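PDB 5I2A: diol-dehydratase from Roseburia inulinivorans, which probably dehydrates 1,2-propanediol without vitamin B12, as a lyase of the glycyl radical enzyme family. Local coordinates for residues A[56-61]-A[210-215]; A[42-45]-A[51-54]; A[31-36]-A[276-281]. One frame throughout, in Å; residues are numbered along the deposited sequence.

Interaction 1 (A[56-61]-A[210-215]); sequences AFEHIL and ILISCD
The Phe57 ring meets helix 200-233 with its edge: Ser213 CB lies near the ring plane, 3.8 Å from Phe57 CD2, while the methyl Leu61 CD1, one turn further along the same helix as the ring, sits over one face, 3.5 Å above the plane and offset toward the rim. With CG anti to the backbone N (chi1 -174°), the ring is turned toward the other helix, where Phe57 CE2 also comes within 3.8 Å of Ser213 O. Ser213 meets the ring through CB, while its hydroxyl is hydrogen-bonded to Ser209 O of its own helix. Beside this pair, Glu58 and Ile212 cross obliquely, and the methyl Ile212 CG2 lies 3.7 Å from Glu58 OE2 and about as close to Glu58 CD. The carboxylate is shared between partners: Glu58 OE1 forms a salt bridge with Arg55, and Glu58 OE2 accepts a hydrogen bond of 2.7 Å from a water that also donates to Ile212 O at 2.8 Å. This is helix-to-helix packing within the pyruvate formate lyase-like part of the chain, joining helix 49-63 to helix 200-233; helix 262-279 touches Phe57 as well. The chemistry is thus mixed: carbon contacts run through both residue pairs, and on the Glu58 side one water adds the polar link between the helices.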
loop_
_atom_site.group_PDB
_atom_site.type_symbol
_atom_site.label_atom_id
_atom_site.label_comp_id
_atom_site.label_asym_id
_atom_site.label_seq_id
_atom_site.Cartn_x
_atom_site.Cartn_y
_atom_site.Cartn_z
ATOM N N ALA A 56 12.941 1.728 13.040
ATOM C CA ALA A 56 13.130 3.088 13.518
ATOM C C ALA A 56 12.774 3.179 15.020
ATOM O O ALA A 56 13.489 3.801 15.785
ATOM C CB ALA A 56 12.314 4.063 12.693
ATOM N N PHE A 57 11.688 2.526 15.426
ATOM C CA PHE A 57 11.278 2.479 16.832
ATOM C C PHE A 57 12.403 1.835 17.635
ATOM O O PHE A 57 12.792 2.328 18.683
ATOM C CB PHE A 57 9.967 1.701 16.975
ATOM C CG PHE A 57 9.356 1.706 18.365
ATOM C CD1 PHE A 57 9.098 2.889 19.037
ATOM C CD2 PHE A 57 8.965 0.509 18.958
ATOM C CE1 PHE A 57 8.491 2.880 20.290
ATOM C CE2 PHE A 57 8.347 0.491 20.202
ATOM C CZ PHE A 57 8.109 1.680 20.866
ATOM N N GLU A 58 12.946 0.745 17.109
ATOM C CA GLU A 58 14.084 0.095 17.736
ATOM C C GLU A 58 15.280 1.046 17.863
ATOM O O GLU A 58 15.877 1.152 18.927
ATOM C CB GLU A 58 14.471 -1.150 16.951
ATOM C CG GLU A 58 15.809 -1.779 17.330
ATOM C CD GLU A 58 16.151 -2.932 16.395
ATOM O OE1 GLU A 58 16.409 -2.666 15.214
ATOM O OE2 GLU A 58 16.124 -4.095 16.824
ATOM N N HIS A 59 15.603 1.752 16.786
ATOM C CA HIS A 59 16.765 2.625 16.784
ATOM C C HIS A 59 16.567 3.806 17.730
ATOM O O HIS A 59 17.508 4.239 18.389
ATOM C CB HIS A 59 17.053 3.132 15.381
ATOM C CG HIS A 59 18.398 3.772 15.233
ATOM N ND1 HIS A 59 19.573 3.084 15.437
ATOM C CD2 HIS A 59 18.751 5.025 14.866
ATOM C CE1 HIS A 59 20.595 3.893 15.218
ATOM N NE2 HIS A 59 20.122 5.073 14.865
ATOM N N ILE A 60 15.347 4.328 17.782
ATOM C CA ILE A 60 15.030 5.419 18.684
ATOM C C ILE A 60 15.173 4.955 20.143
ATOM O O ILE A 60 15.818 5.617 20.932
ATOM C CB ILE A 60 13.607 5.979 18.435
ATOM C CG1 ILE A 60 13.529 6.677 17.083
ATOM C CG2 ILE A 60 13.214 6.953 19.529
ATOM C CD1 ILE A 60 12.140 6.747 16.513
ATOM N N LEU A 61 14.607 3.807 20.495
ATOM C CA LEU A 61 14.615 3.402 21.890
ATOM C C LEU A 61 16.018 2.975 22.346
ATOM O O LEU A 61 16.342 3.082 23.521
ATOM C CB LEU A 61 13.604 2.279 22.143
ATOM C CG LEU A 61 12.119 2.657 22.026
ATOM C CD1 LEU A 61 11.236 1.501 22.471
ATOM C CD2 LEU A 61 11.778 3.919 22.808
ATOM N N ILE A 210 6.492 -6.705 14.990
ATOM C CA ILE A 210 6.071 -6.686 16.383
ATOM C C ILE A 210 7.187 -7.205 17.296
ATOM O O ILE A 210 7.477 -6.602 18.327
ATOM C CB ILE A 210 4.800 -7.506 16.606
ATOM C CG1 ILE A 210 3.614 -6.850 15.887
ATOM C CG2 ILE A 210 4.522 -7.660 18.110
ATOM C CD1 ILE A 210 2.282 -7.661 15.973
ATOM N N LEU A 211 7.819 -8.313 16.908
ATOM C CA LEU A 211 8.894 -8.893 17.715
ATOM C C LEU A 211 10.000 -7.861 17.952
ATOM O O LEU A 211 10.443 -7.640 19.077
ATOM C CB LEU A 211 9.468 -10.153 17.041
ATOM C CG LEU A 211 8.535 -11.365 16.949
ATOM C CD1 LEU A 211 9.254 -12.560 16.331
ATOM C CD2 LEU A 211 7.961 -11.720 18.317
ATOM N N ILE A 212 10.416 -7.212 16.878
ATOM C CA ILE A 212 11.433 -6.187 16.952
ATOM C C ILE A 212 10.994 -5.041 17.877
ATOM O O ILE A 212 11.774 -4.577 18.710
ATOM C CB ILE A 212 11.773 -5.664 15.550
ATOM C CG1 ILE A 212 12.471 -6.777 14.758
ATOM C CG2 ILE A 212 12.665 -4.426 15.631
ATOM C CD1 ILE A 212 12.551 -6.539 13.272
ATOM N N SER A 213 9.739 -4.621 17.759
ATOM C CA SER A 213 9.235 -3.523 18.578
ATOM C C SER A 213 9.157 -3.919 20.060
ATOM O O SER A 213 9.450 -3.115 20.934
ATOM C CB SER A 213 7.856 -3.058 18.079
ATOM O OG SER A 213 7.914 -2.663 16.718
ATOM N N CYS A 214 8.750 -5.150 20.341
ATOM C CA CYS A 214 8.705 -5.596 21.723
ATOM C C CYS A 214 10.114 -5.645 22.326
ATOM O O CYS A 214 10.334 -5.169 23.445
ATOM C CB CYS A 214 8.030 -6.955 21.828
ATOM S SG CYS A 214 6.250 -6.888 21.613
ATOM N N ASP A 215 11.074 -6.181 21.579
ATOM C CA ASP A 215 12.447 -6.245 22.070
ATOM C C ASP A 215 13.065 -4.850 22.247
ATOM O O ASP A 215 13.876 -4.646 23.145
ATOM C CB ASP A 215 13.310 -7.109 21.151
ATOM C CG ASP A 215 13.034 -8.596 21.337
ATOM O OD1 ASP A 215 12.667 -8.992 22.463
ATOM O OD2 ASP A 215 13.170 -9.368 20.365
HETATM O O HOH W 1 14.553 -4.655 18.887
#

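Interaction 2 (A[42-45]-A[51-54]); sequences KATE and MRKA
Thr44 and Arg52 lie across one another, and the guanidinium of Arg52 presents an edge to the threonine hydroxyl. Arg52 NE donates to Thr44 OG1 over 3.0 Å, with the oxygen in the guanidinium plane. The bond is nearly straight, at 166°. A bend at chi3 (73°) turns the head group so that this N-H faces the hydroxyl, while the aliphatic part of the arginine runs beside the threonine, Arg52 CG lying 3.4 Å from Thr44 OG1. Glu45 approaches differently: its CA lies over one face of the guanidinium, and Glu45 CG is 3.4 Å from Arg52 NH2. The carboxylate and guanidinium planes stand 84° apart. Glu45 OE2 remains 4.7 Å from Arg52 NH2 and is hydrogen-bonded instead to Tyr127. The contact forms part of the link between two consecutive helices of the chain: Thr44 and Glu45, which follow helix 32-43, are tied back to the first turns of helix 49-63. Arg52 NH2 adds to this by donating to Phe41 O, in the first helix. Shortening Arg52 to an alanine would take away the N-H groups that reach Thr44 OG1 and Phe41 O, and would probably leave the Phe41 carbonyl without this mate and the turn less firmly tied. A water bridges the same pair, lying 2.8 Å from Thr44 OG1 and donating to Arg52 O, also at 2.8 Å.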
loop_
_atom_site.group_PDB
_atom_site.type_symbol
_atom_site.label_atom_id
_atom_site.label_comp_id
_atom_site.label_asym_id
_atom_site.label_seq_id
_atom_site.Cartn_x
_atom_site.Cartn_y
_atom_site.Cartn_z
ATOM N N LYS A 42 17.109 6.104 6.640
ATOM C CA LYS A 42 18.177 6.096 5.642
ATOM C C LYS A 42 18.808 4.711 5.525
ATOM O O LYS A 42 19.236 4.328 4.453
ATOM C CB LYS A 42 19.254 7.133 5.975
ATOM C CG LYS A 42 18.835 8.584 5.745
ATOM C CD LYS A 42 19.959 9.555 6.171
ATOM C CE LYS A 42 19.609 10.993 5.822
ATOM N NZ LYS A 42 20.534 11.992 6.433
ATOM N N ALA A 43 18.860 3.958 6.620
ATOM C CA ALA A 43 19.454 2.623 6.588
ATOM C C ALA A 43 18.508 1.516 6.115
ATOM O O ALA A 43 18.944 0.400 5.866
ATOM C CB ALA A 43 20.004 2.259 7.967
ATOM N N THR A 44 17.221 1.803 6.001
ATOM C CA THR A 44 16.277 0.745 5.667
ATOM C C THR A 44 15.515 0.978 4.359
ATOM O O THR A 44 14.521 0.312 4.112
ATOM C CB THR A 44 15.234 0.554 6.790
ATOM O OG1 THR A 44 14.507 1.769 6.965
ATOM C CG2 THR A 44 15.904 0.143 8.104
ATOM N N GLU A 45 15.956 1.939 3.554
ATOM C CA GLU A 45 15.305 2.229 2.276
ATOM C C GLU A 45 15.206 0.956 1.460
ATOM O O GLU A 45 16.156 0.181 1.396
ATOM C CB GLU A 45 16.068 3.313 1.499
ATOM C CG GLU A 45 15.894 4.696 2.116
ATOM C CD GLU A 45 16.714 5.778 1.446
ATOM O OE1 GLU A 45 17.524 5.475 0.542
ATOM O OE2 GLU A 45 16.530 6.948 1.817
ATOM N N MET A 51 8.238 -2.686 8.447
ATOM C CA MET A 51 9.534 -3.129 8.957
ATOM C C MET A 51 10.413 -1.908 9.220
ATOM O O MET A 51 11.131 -1.847 10.221
ATOM C CB MET A 51 10.222 -4.090 7.980
ATOM C CG MET A 51 11.616 -4.537 8.433
ATOM S SD MET A 51 11.647 -5.306 10.072
ATOM C CE MET A 51 10.574 -6.725 9.812
ATOM N N ARG A 52 10.330 -0.921 8.341
ATOM C CA ARG A 52 11.088 0.304 8.551
ATOM C C ARG A 52 10.633 1.018 9.831
ATOM O O ARG A 52 11.472 1.570 10.546
ATOM C CB ARG A 52 10.968 1.233 7.347
ATOM C CG ARG A 52 11.494 0.601 6.039
ATOM C CD ARG A 52 11.444 1.590 4.888
ATOM N NE ARG A 52 12.468 2.624 4.993
ATOM C CZ ARG A 52 12.451 3.760 4.302
ATOM N NH1 ARG A 52 11.451 4.024 3.473
ATOM N NH2 ARG A 52 13.429 4.642 4.445
ATOM N N LYS A 53 9.329 0.994 10.123
ATOM C CA LYS A 53 8.807 1.638 11.347
ATOM C C LYS A 53 9.322 0.918 12.598
ATOM O O LYS A 53 9.682 1.555 13.585
ATOM C CB LYS A 53 7.267 1.652 11.379
ATOM C CG LYS A 53 6.574 2.384 10.240
ATOM C CD LYS A 53 6.734 3.866 10.333
ATOM C CE LYS A 53 5.977 4.406 11.542
ATOM N NZ LYS A 53 6.330 5.812 11.761
ATOM N N ALA A 54 9.333 -0.413 12.545
ATOM C CA ALA A 54 9.817 -1.234 13.654
ATOM C C ALA A 54 11.285 -0.956 13.915
ATOM O O ALA A 54 11.686 -0.756 15.062
ATOM C CB ALA A 54 9.603 -2.712 13.375
HETATM O O HOH W 2 13.889 2.531 9.603
#

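Interaction 3 (A[31-36]-A[276-281])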
loop_
_atom_site.group_PDB
_atom_site.type_symbol
_atom_site.label_atom_id
_atom_site.label_comp_id
_atom_site.label_asym_id
_atom_site.label_seq_id
_atom_site.Cartn_x
_atom_site.Cartn_y
_atom_site.Cartn_z
ATOM N N ALA A 31 15.730 17.546 19.621
ATOM C CA ALA A 31 15.941 17.097 18.247
ATOM C C ALA A 31 16.324 15.627 18.118
ATOM O O ALA A 31 16.363 15.108 17.011
ATOM C CB ALA A 31 17.012 17.956 17.588
ATOM N N ALA A 32 16.612 14.963 19.235
ATOM C CA ALA A 32 17.164 13.614 19.172
ATOM C C ALA A 32 16.263 12.606 18.418
ATOM O O ALA A 32 16.767 11.816 17.635
ATOM C CB ALA A 32 17.454 13.101 20.563
ATOM N N ARG A 33 14.955 12.617 18.663
ATOM C CA ARG A 33 14.074 11.658 17.984
ATOM C C ARG A 33 14.133 11.831 16.468
ATOM O O ARG A 33 14.212 10.856 15.727
ATOM C CB ARG A 33 12.614 11.787 18.446
ATOM C CG ARG A 33 11.724 10.638 17.938
ATOM C CD ARG A 33 10.246 10.790 18.339
ATOM N NE ARG A 33 9.443 9.713 17.760
ATOM C CZ ARG A 33 9.066 9.665 16.482
ATOM N NH1 ARG A 33 9.391 10.647 15.652
ATOM N NH2 ARG A 33 8.334 8.646 16.040
ATOM N N ALA A 34 14.080 13.079 16.023
ATOM C CA ALA A 34 14.063 13.369 14.597
ATOM C C ALA A 34 15.356 12.882 13.960
ATOM O O ALA A 34 15.344 12.317 12.873
ATOM C CB ALA A 34 13.861 14.851 14.356
ATOM N N GLU A 35 16.472 13.081 14.653
ATOM C CA GLU A 35 17.750 12.582 14.155
ATOM C C GLU A 35 17.761 11.057 14.069
ATOM O O GLU A 35 18.237 10.487 13.094
ATOM C CB GLU A 35 18.901 13.061 15.044
ATOM C CG GLU A 35 19.154 14.549 14.895
ATOM C CD GLU A 35 20.335 15.040 15.709
ATOM O OE1 GLU A 35 20.669 14.416 16.729
ATOM O OE2 GLU A 35 20.933 16.052 15.309
ATOM N N LEU A 36 17.233 10.396 15.087
ATOM C CA LEU A 36 17.284 8.948 15.126
ATOM C C LEU A 36 16.326 8.281 14.127
ATOM O O LEU A 36 16.673 7.263 13.536
ATOM C CB LEU A 36 17.009 8.447 16.542
ATOM C CG LEU A 36 18.117 8.792 17.552
ATOM C CD1 LEU A 36 17.644 8.535 18.978
ATOM C CD2 LEU A 36 19.404 8.016 17.253
ATOM N N LEU A 276 4.517 4.304 23.815
ATOM C CA LEU A 276 3.457 4.491 22.830
ATOM C C LEU A 276 3.550 5.894 22.239
ATOM O O LEU A 276 3.286 6.087 21.062
ATOM C CB LEU A 276 2.072 4.261 23.444
ATOM C CG LEU A 276 1.681 2.799 23.689
ATOM C CD1 LEU A 276 0.412 2.735 24.508
ATOM C CD2 LEU A 276 1.511 2.032 22.366
ATOM N N GLN A 277 3.958 6.857 23.064
ATOM C CA GLN A 277 3.999 8.259 22.650
ATOM C C GLN A 277 5.377 8.680 22.126
ATOM O O GLN A 277 5.575 9.815 21.692
ATOM C CB GLN A 277 3.535 9.147 23.813
ATOM C CG GLN A 277 2.066 8.817 24.150
ATOM C CD GLN A 277 1.496 9.623 25.271
ATOM O OE1 GLN A 277 1.033 10.738 25.068
ATOM N NE2 GLN A 277 1.495 9.049 26.472
ATOM N N ILE A 278 6.308 7.740 22.154
ATOM C CA ILE A 278 7.541 7.844 21.392
ATOM C C ILE A 278 7.314 7.246 19.991
ATOM O O ILE A 278 7.730 7.819 18.997
ATOM C CB ILE A 278 8.704 7.120 22.109
ATOM C CG1 ILE A 278 9.085 7.863 23.396
ATOM C CG2 ILE A 278 9.920 6.974 21.198
ATOM C CD1 ILE A 278 10.159 7.136 24.209
ATOM N N GLU A 279 6.634 6.104 19.931
ATOM C CA GLU A 279 6.345 5.442 18.660
ATOM C C GLU A 279 5.562 6.364 17.740
ATOM O O GLU A 279 5.854 6.452 16.560
ATOM C CB GLU A 279 5.558 4.131 18.857
ATOM C CG GLU A 279 5.403 3.368 17.531
ATOM C CD GLU A 279 4.542 2.109 17.620
ATOM O OE1 GLU A 279 3.587 2.079 18.430
ATOM O OE2 GLU A 279 4.851 1.151 16.873
ATOM N N SER A 280 4.577 7.058 18.305
ATOM C CA SER A 280 3.769 8.016 17.562
ATOM C C SER A 280 3.408 9.217 18.430
ATOM O O SER A 280 3.303 9.091 19.644
ATOM C CB SER A 280 2.490 7.348 17.044
ATOM O OG SER A 280 1.624 8.308 16.489
ATOM N N SER A 281 3.193 10.366 17.805
ATOM C CA SER A 281 2.780 11.580 18.522
ATOM C C SER A 281 1.269 11.696 18.729
ATOM O O SER A 281 0.794 12.721 19.211
ATOM C CB SER A 281 3.275 12.828 17.782
ATOM O OG SER A 281 2.935 12.761 16.412
#
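Arg33 reaches from helix 32-43 to Ile278 at the C-terminal end of helix 262-279, an arginine side chain hydrogen-bonding backbone carbonyls in the last turn of a helix. Helical geometry is lost at Ser280, and the carbonyls of Ile278 and Glu279, just before it, are turned toward the guanidinium. The close part of the contact is small and polar. Arg33 NE donates to Ile278 O over 2.8 Å at 148°, lying in the carbonyl plane, with the oxygen tilted 16° from the guanidinium plane. Arg33 NH2 makes two weak hydrogen bonds, to Ile278 O at 3.1 Å and to Glu279 O at 3.4 Å, so that two N-H groups, one of them bonded only weakly, converge on the Ile278 carbonyl. Since CG is anti to the backbone N (chi1 -170°) and the chain stays extended to NE, the side chain spans the distance between helices whose nearest CA atoms, those of Arg33 and Ile278, are 8.3 Å apart. The positive charge at a helix C-terminus would probably be stabilised by the helix dipole, and Glu90 supplies a salt bridge to NH2.

Away from this grip the packing is much looser, although the contact is buried and has no solvent side among its touching residues. The side chain of Ile278 leads off toward Ile60 and Leu61 of helix 49-63, and the Glu279 carboxylate points elsewhere, accepting from the backbone N atoms of Phe526 and Glu527. Side chain to side chain, the closest pair is Ile278 CG2 and Arg33 NE, at 4.4 Å.

Overall arrangement
The three contacts gather round helices 32-43 and 49-63, near the N-terminus and within the pyruvate formate lyase-like region, all on the same side of the chain's centre. Helix 49-63 serves interactions 1 and 2, helix 32-43 serves interactions 2 and 3, and helices 200-233 and 262-279 each bring one partner. The centres of interactions 1 and 2 lie about 11 Å apart. Those of interactions 1 and 3 are about 12 Å apart, and those of interactions 2 and 3 about 14 Å. Interaction 1 touches both others, whereas interactions 2 and 3 remain about 5 Å apart at their nearest atoms. Along the chain, the short-range interaction 2 closes before interaction 1 opens, and interaction 3 spans both, so a local helix pair is joined to two later helices.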